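Local coordinates for protein peptidyl tryptophan dihydroxylase (Pseudomonas putida, PDB 7CTQ) that probably uses flavin-adenine dinucleotide as a monooxygenase to dihydroxylate a peptidyl tryptophan, a step essential for biogenesis of the tryptophylquinone cofactor of quinohemoprotein amine dehydrogenase, at residues Gly385-His388 against Val392-Ala395; Arg399-Gly404 against Glu408-Gly413. All blocks are in the same frame, centred on the assembly; numbering follows the deposited sequence.

Contact 1 of 2, residues Gly385-His388 against Val392-Ala395; sequences GVWH and VELA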
ATOM      1  N   GLY A 385       9.922  17.138  -6.712  1.00 33.76           N
ATOM      2  CA  GLY A 385      11.090  17.968  -6.512  1.00 35.39           C
ATOM      3  C   GLY A 385      12.178  17.271  -5.726  1.00 30.56           C
ATOM      4  O   GLY A 385      11.926  16.388  -4.901  1.00 32.62           O
ATOM      5  N   VAL A 386      13.413  17.665  -6.002  1.00 28.39           N
ATOM      6  CA  VAL A 386      14.590  17.232  -5.265  1.00 31.52           C
ATOM      7  C   VAL A 386      15.118  18.445  -4.509  1.00 33.32           C
ATOM      8  O   VAL A 386      15.421  19.478  -5.120  1.00 32.20           O
ATOM      9  CB  VAL A 386      15.669  16.667  -6.198  1.00 33.05           C
ATOM     10  CG1 VAL A 386      16.835  16.106  -5.369  1.00 30.18           C
ATOM     11  CG2 VAL A 386      15.066  15.619  -7.122  1.00 31.24           C
ATOM     12  N   TRP A 387      15.239  18.325  -3.184  1.00 28.11           N
ATOM     13  CA  TRP A 387      15.723  19.460  -2.393  1.00 32.57           C
ATOM     14  C   TRP A 387      17.251  19.525  -2.328  1.00 32.27           C
ATOM     15  O   TRP A 387      17.854  20.555  -2.653  1.00 32.57           O
ATOM     16  CB  TRP A 387      15.125  19.395  -0.983  1.00 42.35           C
ATOM     17  CG  TRP A 387      15.468  20.548  -0.070  1.00 39.00           C
ATOM     18  CD1 TRP A 387      15.991  21.773  -0.415  1.00 41.14           C
ATOM     19  CD2 TRP A 387      15.301  20.567   1.350  1.00 35.98           C
ATOM     20  NE1 TRP A 387      16.150  22.550   0.718  1.00 39.60           N
ATOM     21  CE2 TRP A 387      15.742  21.827   1.810  1.00 39.54           C
ATOM     22  CE3 TRP A 387      14.827  19.633   2.278  1.00 40.41           C
ATOM     23  CZ2 TRP A 387      15.716  22.177   3.160  1.00 37.99           C
ATOM     24  CZ3 TRP A 387      14.806  19.980   3.617  1.00 41.87           C
ATOM     25  CH2 TRP A 387      15.248  21.243   4.043  1.00 38.04           C
ATOM     26  N   HIS A 388      17.887  18.446  -1.891  1.00 37.14           N
ATOM     27  CA  HIS A 388      19.324  18.450  -1.687  1.00 44.72           C
ATOM     28  C   HIS A 388      19.870  17.055  -1.941  1.00 36.99           C
ATOM     29  O   HIS A 388      19.138  16.065  -1.912  1.00 40.75           O
ATOM     30  CB  HIS A 388      19.695  18.909  -0.265  1.00 45.08           C
ATOM     31  CG  HIS A 388      19.187  17.998   0.810  1.00 47.53           C
ATOM     32  ND1 HIS A 388      19.962  17.011   1.379  1.00 49.36           N
ATOM     33  CD2 HIS A 388      17.968  17.901   1.394  1.00 51.52           C
ATOM     34  CE1 HIS A 388      19.247  16.352   2.274  1.00 52.22           C
ATOM     35  NE2 HIS A 388      18.033  16.872   2.304  1.00 52.86           N
ATOM     36  N   VAL A 392      23.677  19.260   0.011  1.00 49.00           N
ATOM     37  CA  VAL A 392      23.915  20.244  -1.038  1.00 46.71           C
ATOM     38  C   VAL A 392      22.574  20.572  -1.681  1.00 51.55           C
ATOM     39  O   VAL A 392      22.011  19.745  -2.399  1.00 42.89           O
ATOM     40  CB  VAL A 392      24.909  19.724  -2.081  1.00 45.45           C
ATOM     41  CG1 VAL A 392      25.298  20.845  -3.041  1.00 33.37           C
ATOM     42  CG2 VAL A 392      26.126  19.132  -1.390  1.00 46.59           C
ATOM     43  N   GLU A 393      22.056  21.768  -1.414  1.00 49.28           N
ATOM     44  CA  GLU A 393      20.819  22.193  -2.051  1.00 49.17           C
ATOM     45  C   GLU A 393      21.050  22.416  -3.539  1.00 37.06           C
ATOM     46  O   GLU A 393      22.039  23.033  -3.941  1.00 40.63           O
ATOM     47  CB  GLU A 393      20.291  23.479  -1.411  1.00 47.57           C
ATOM     48  CG  GLU A 393      20.113  23.416   0.088  1.00 57.56           C
ATOM     49  CD  GLU A 393      19.328  24.603   0.617  1.00 66.60           C
ATOM     50  OE1 GLU A 393      18.164  24.399   1.013  1.00 64.62           O
ATOM     51  OE2 GLU A 393      19.864  25.736   0.625  1.00 71.77           O
ATOM     52  N   LEU A 394      20.111  21.939  -4.355  1.00 37.28           N
ATOM     53  CA  LEU A 394      20.251  21.993  -5.807  1.00 32.28           C
ATOM     54  C   LEU A 394      19.645  23.234  -6.445  1.00 33.96           C
ATOM     55  O   LEU A 394      20.100  23.649  -7.518  1.00 39.46           O
ATOM     56  CB  LEU A 394      19.609  20.756  -6.431  1.00 34.26           C
ATOM     57  CG  LEU A 394      20.164  19.419  -5.964  1.00 37.43           C
ATOM     58  CD1 LEU A 394      19.292  18.308  -6.539  1.00 37.67           C
ATOM     59  CD2 LEU A 394      21.609  19.255  -6.397  1.00 38.16           C
ATOM     60  N   ALA A 395      18.608  23.820  -5.850  1.00 31.04           N
ATOM     61  CA  ALA A 395      17.967  24.967  -6.493  1.00 32.73           C
ATOM     62  C   ALA A 395      18.921  26.126  -6.772  1.00 35.62           C
ATOM     63  O   ALA A 395      18.814  26.723  -7.861  1.00 36.09           O
ATOM     64  CB  ALA A 395      16.774  25.444  -5.650  1.00 38.80           C
TER
HETATM   65  O   HOH W   1      16.945  22.768  -3.969  1.00 43.48           O
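His388 and Glu393 sit opposite each other as an antiparallel, non-hydrogen-bonded pair, and just beyond them Leu394 N donates to Trp387 O over 3.1 Å. A water also donates to Trp387 O and accepts from Ala395 N, tying the carbonyl to the start of helix 395-402. The pairing belongs to a two-stranded antiparallel hairpin, 388-389 with 392-393, at the surface; His388 ND1 closes it across the turn by a hydrogen bond with Gly391 N. The Trp387 and Glu393 side chains lie alongside each other and point the same way, with the ring and carboxylate planes 61° apart. Trp387 NE1 gives its hydrogen to Glu393 OE1 at 2.7 Å, on the anti lone pair, and the bond is bent, 139° at the hydrogen, with the oxygen tilted out of the ring plane. Trp387 CG, anti to the backbone N (chi1 -177°), stands beside the carbonyl carbon, and His388 CD2 rests over the rim of one ring face. A leucine in place of Trp387 would probably leave the Glu393 carboxylate without its N-H donor and free to turn. Elsewhere, Val386 CG1 packs on Leu394 CD1 at 3.5 Å, beside Trp425 of helix 416-428.

Contact 2 of 2, residues Arg399-Gly404 against Glu408-Gly413; sequences RELQAG and EAVVSG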
ATOM      1  N   ARG A 399      19.310  27.361 -10.560  1.00 38.97           N
ATOM      2  CA  ARG A 399      19.062  28.763 -10.878  1.00 40.06           C
ATOM      3  C   ARG A 399      20.248  29.354 -11.631  1.00 41.72           C
ATOM      4  O   ARG A 399      20.081  29.954 -12.702  1.00 43.60           O
ATOM      5  CB  ARG A 399      18.781  29.557  -9.592  1.00 36.90           C
ATOM      6  CG  ARG A 399      17.318  29.595  -9.172  1.00 43.39           C
ATOM      7  CD  ARG A 399      17.168  30.445  -7.914  1.00 53.72           C
ATOM      8  NE  ARG A 399      15.778  30.726  -7.566  1.00 46.35           N
ATOM      9  CZ  ARG A 399      15.024  31.652  -8.156  1.00 60.94           C
ATOM     10  NH1 ARG A 399      15.512  32.390  -9.153  1.00 48.13           N
ATOM     11  NH2 ARG A 399      13.771  31.834  -7.752  1.00 60.62           N
ATOM     12  N   GLU A 400      21.463  29.177 -11.094  1.00 34.94           N
ATOM     13  CA  GLU A 400      22.637  29.740 -11.770  1.00 38.94           C
ATOM     14  C   GLU A 400      22.838  29.104 -13.141  1.00 37.27           C
ATOM     15  O   GLU A 400      23.096  29.808 -14.126  1.00 40.14           O
ATOM     16  CB  GLU A 400      23.885  29.569 -10.903  1.00 35.95           C
ATOM     17  CG  GLU A 400      23.908  30.465  -9.668  1.00 48.45           C
ATOM     18  CD  GLU A 400      25.264  30.490  -8.973  1.00 62.68           C
ATOM     19  OE1 GLU A 400      26.070  29.555  -9.184  1.00 59.64           O
ATOM     20  OE2 GLU A 400      25.527  31.453  -8.219  1.00 76.68           O
ATOM     21  N   LEU A 401      22.689  27.777 -13.238  1.00 33.63           N
ATOM     22  CA  LEU A 401      22.826  27.112 -14.539  1.00 31.79           C
ATOM     23  C   LEU A 401      21.811  27.643 -15.538  1.00 40.62           C
ATOM     24  O   LEU A 401      22.147  27.895 -16.702  1.00 44.12           O
ATOM     25  CB  LEU A 401      22.663  25.595 -14.399  1.00 34.40           C
ATOM     26  CG  LEU A 401      23.774  24.804 -13.702  1.00 38.42           C
ATOM     27  CD1 LEU A 401      23.301  23.391 -13.362  1.00 36.68           C
ATOM     28  CD2 LEU A 401      25.036  24.767 -14.560  1.00 45.58           C
ATOM     29  N   GLN A 402      20.560  27.814 -15.110  1.00 34.98           N
ATOM     30  CA  GLN A 402      19.551  28.338 -16.012  1.00 37.46           C
ATOM     31  C   GLN A 402      19.811  29.799 -16.351  1.00 35.87           C
ATOM     32  O   GLN A 402      19.330  30.272 -17.384  1.00 36.78           O
ATOM     33  CB  GLN A 402      18.161  28.143 -15.406  1.00 42.52           C
ATOM     34  CG  GLN A 402      17.781  26.656 -15.237  1.00 43.46           C
ATOM     35  CD  GLN A 402      16.365  26.450 -14.714  1.00 48.08           C
ATOM     36  OE1 GLN A 402      15.895  27.193 -13.845  1.00 41.86           O
ATOM     37  NE2 GLN A 402      15.686  25.426 -15.230  1.00 36.73           N
ATOM     38  N   ALA A 403      20.578  30.509 -15.523  1.00 43.67           N
ATOM     39  CA  ALA A 403      21.009  31.871 -15.816  1.00 43.08           C
ATOM     40  C   ALA A 403      22.255  31.924 -16.692  1.00 44.22           C
ATOM     41  O   ALA A 403      22.752  33.024 -16.960  1.00 44.91           O
ATOM     42  CB  ALA A 403      21.274  32.638 -14.517  1.00 43.03           C
ATOM     43  N   GLY A 404      22.780  30.781 -17.128  1.00 46.84           N
ATOM     44  CA  GLY A 404      23.919  30.760 -18.025  1.00 45.15           C
ATOM     45  C   GLY A 404      25.288  30.711 -17.377  1.00 45.87           C
ATOM     46  O   GLY A 404      26.295  30.828 -18.089  1.00 45.13           O
ATOM     47  N   GLU A 408      31.254  24.484 -14.226  1.00 39.36           N
ATOM     48  CA  GLU A 408      32.469  24.457 -13.418  1.00 45.99           C
ATOM     49  C   GLU A 408      32.450  25.543 -12.348  1.00 43.66           C
ATOM     50  O   GLU A 408      32.763  25.281 -11.180  1.00 47.41           O
ATOM     51  CB  GLU A 408      33.695  24.597 -14.322  1.00 41.14           C
ATOM     52  CG  GLU A 408      33.998  23.335 -15.119  1.00 57.56           C
ATOM     53  CD  GLU A 408      35.382  22.749 -14.830  1.00 77.56           C
ATOM     54  OE1 GLU A 408      36.019  23.170 -13.837  1.00 73.18           O
ATOM     55  OE2 GLU A 408      35.826  21.863 -15.598  1.00 82.44           O
ATOM     56  N   ALA A 409      32.048  26.761 -12.721  1.00 44.81           N
ATOM     57  CA  ALA A 409      31.945  27.847 -11.745  1.00 49.26           C
ATOM     58  C   ALA A 409      30.841  27.587 -10.722  1.00 44.77           C
ATOM     59  O   ALA A 409      31.009  27.887  -9.532  1.00 52.20           O
ATOM     60  CB  ALA A 409      31.699  29.173 -12.468  1.00 44.22           C
ATOM     61  N   VAL A 410      29.704  27.036 -11.165  1.00 40.46           N
ATOM     62  CA  VAL A 410      28.552  26.842 -10.283  1.00 38.32           C
ATOM     63  C   VAL A 410      28.911  25.938  -9.110  1.00 43.58           C
ATOM     64  O   VAL A 410      28.492  26.177  -7.968  1.00 45.49           O
ATOM     65  CB  VAL A 410      27.358  26.286 -11.086  1.00 48.73           C
ATOM     66  CG1 VAL A 410      26.227  25.860 -10.165  1.00 36.46           C
ATOM     67  CG2 VAL A 410      26.866  27.322 -12.084  1.00 37.00           C
ATOM     68  N   VAL A 411      29.717  24.909  -9.360  1.00 39.41           N
ATOM     69  CA  VAL A 411      30.034  23.907  -8.350  1.00 44.36           C
ATOM     70  C   VAL A 411      31.405  24.135  -7.714  1.00 47.52           C
ATOM     71  O   VAL A 411      31.839  23.329  -6.883  1.00 49.52           O
ATOM     72  CB  VAL A 411      29.935  22.496  -8.952  1.00 49.61           C
ATOM     73  CG1 VAL A 411      28.623  22.351  -9.706  1.00 48.03           C
ATOM     74  CG2 VAL A 411      31.101  22.236  -9.888  1.00 47.09           C
ATOM     75  N   SER A 412      32.091  25.222  -8.068  1.00 47.15           N
ATOM     76  CA  SER A 412      33.469  25.419  -7.625  1.00 57.06           C
ATOM     77  C   SER A 412      33.600  25.577  -6.113  1.00 60.88           C
ATOM     78  O   SER A 412      34.708  25.436  -5.584  1.00 65.72           O
ATOM     79  CB  SER A 412      34.059  26.643  -8.311  1.00 47.75           C
ATOM     80  OG  SER A 412      33.442  27.811  -7.809  1.00 49.01           O
ATOM     81  N   GLY A 413      32.508  25.862  -5.405  1.00 45.55           N
ATOM     82  CA  GLY A 413      32.605  26.038  -3.974  1.00 44.31           C
ATOM     83  C   GLY A 413      32.505  24.772  -3.155  1.00 59.27           C
ATOM     84  O   GLY A 413      32.799  24.801  -1.955  1.00 58.73           O
TER
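Glu400 meets Val410 first: its side chain leaves helix 395-402 facing the short helix 407-410, and the two side chains run antiparallel past one another. Glu400 CB lies 3.9 Å from Val410 CG2, while the carboxylate oxygen Glu400 OE1 comes to 3.7 Å from that same methyl and 3.8 Å from Val410 CG1. With CG anti to the carbonyl carbon (chi1 -71°) and the chain extended beyond it, the acid is carried alongside the valine, where OE1 forms a salt bridge with Arg405 in the connection between the helices. One residue on, Leu401 sends CD2 to 4.0 Å from Val410 CG2, the two side chains set roughly perpendicular; Leu401 also touches Leu426 of helix 416-428. The first helix then ends in a Schellman motif, Gly404 N to Leu401 O being one of its bonds, with Gly404 at positive phi (91°). Two short consecutive helices, 395-402 and 407-410, are joined here by a brief connection at the surface. Across from it, Ser412 OG and N both donate to Ala409 O from the same face of its plane, closing the turn through Val410 and Val411. Both the aliphatic part and the carboxylate oxygen of Glu400 thus lie against Val410 in van der Waals contact, and the acid's charge is paired with Arg405 rather than across the contact.

In the fold
Both contacts lie far along the chain, past strands 359-367 and 370-378. Contact 1 closes the first loop: the chain leaves strand 370-378, passes through 385-388, turns over three residues and returns as 392-395. Helix 395-402 follows directly, and contact 2 closes the second loop where 399-404 meets 408-413, again across three residues. The loops stand in series, neither nested nor crossed, with centres about 14 Å apart. Helix 416-428 is their common neighbour: Trp425 and Met421 reach contact 1, and Leu426 reaches contact 2. Trp387 also packs against strands 359-367 and 370-378, while Arg399 forms a salt bridge with Glu375, joining helix 395-402 to strand 370-378.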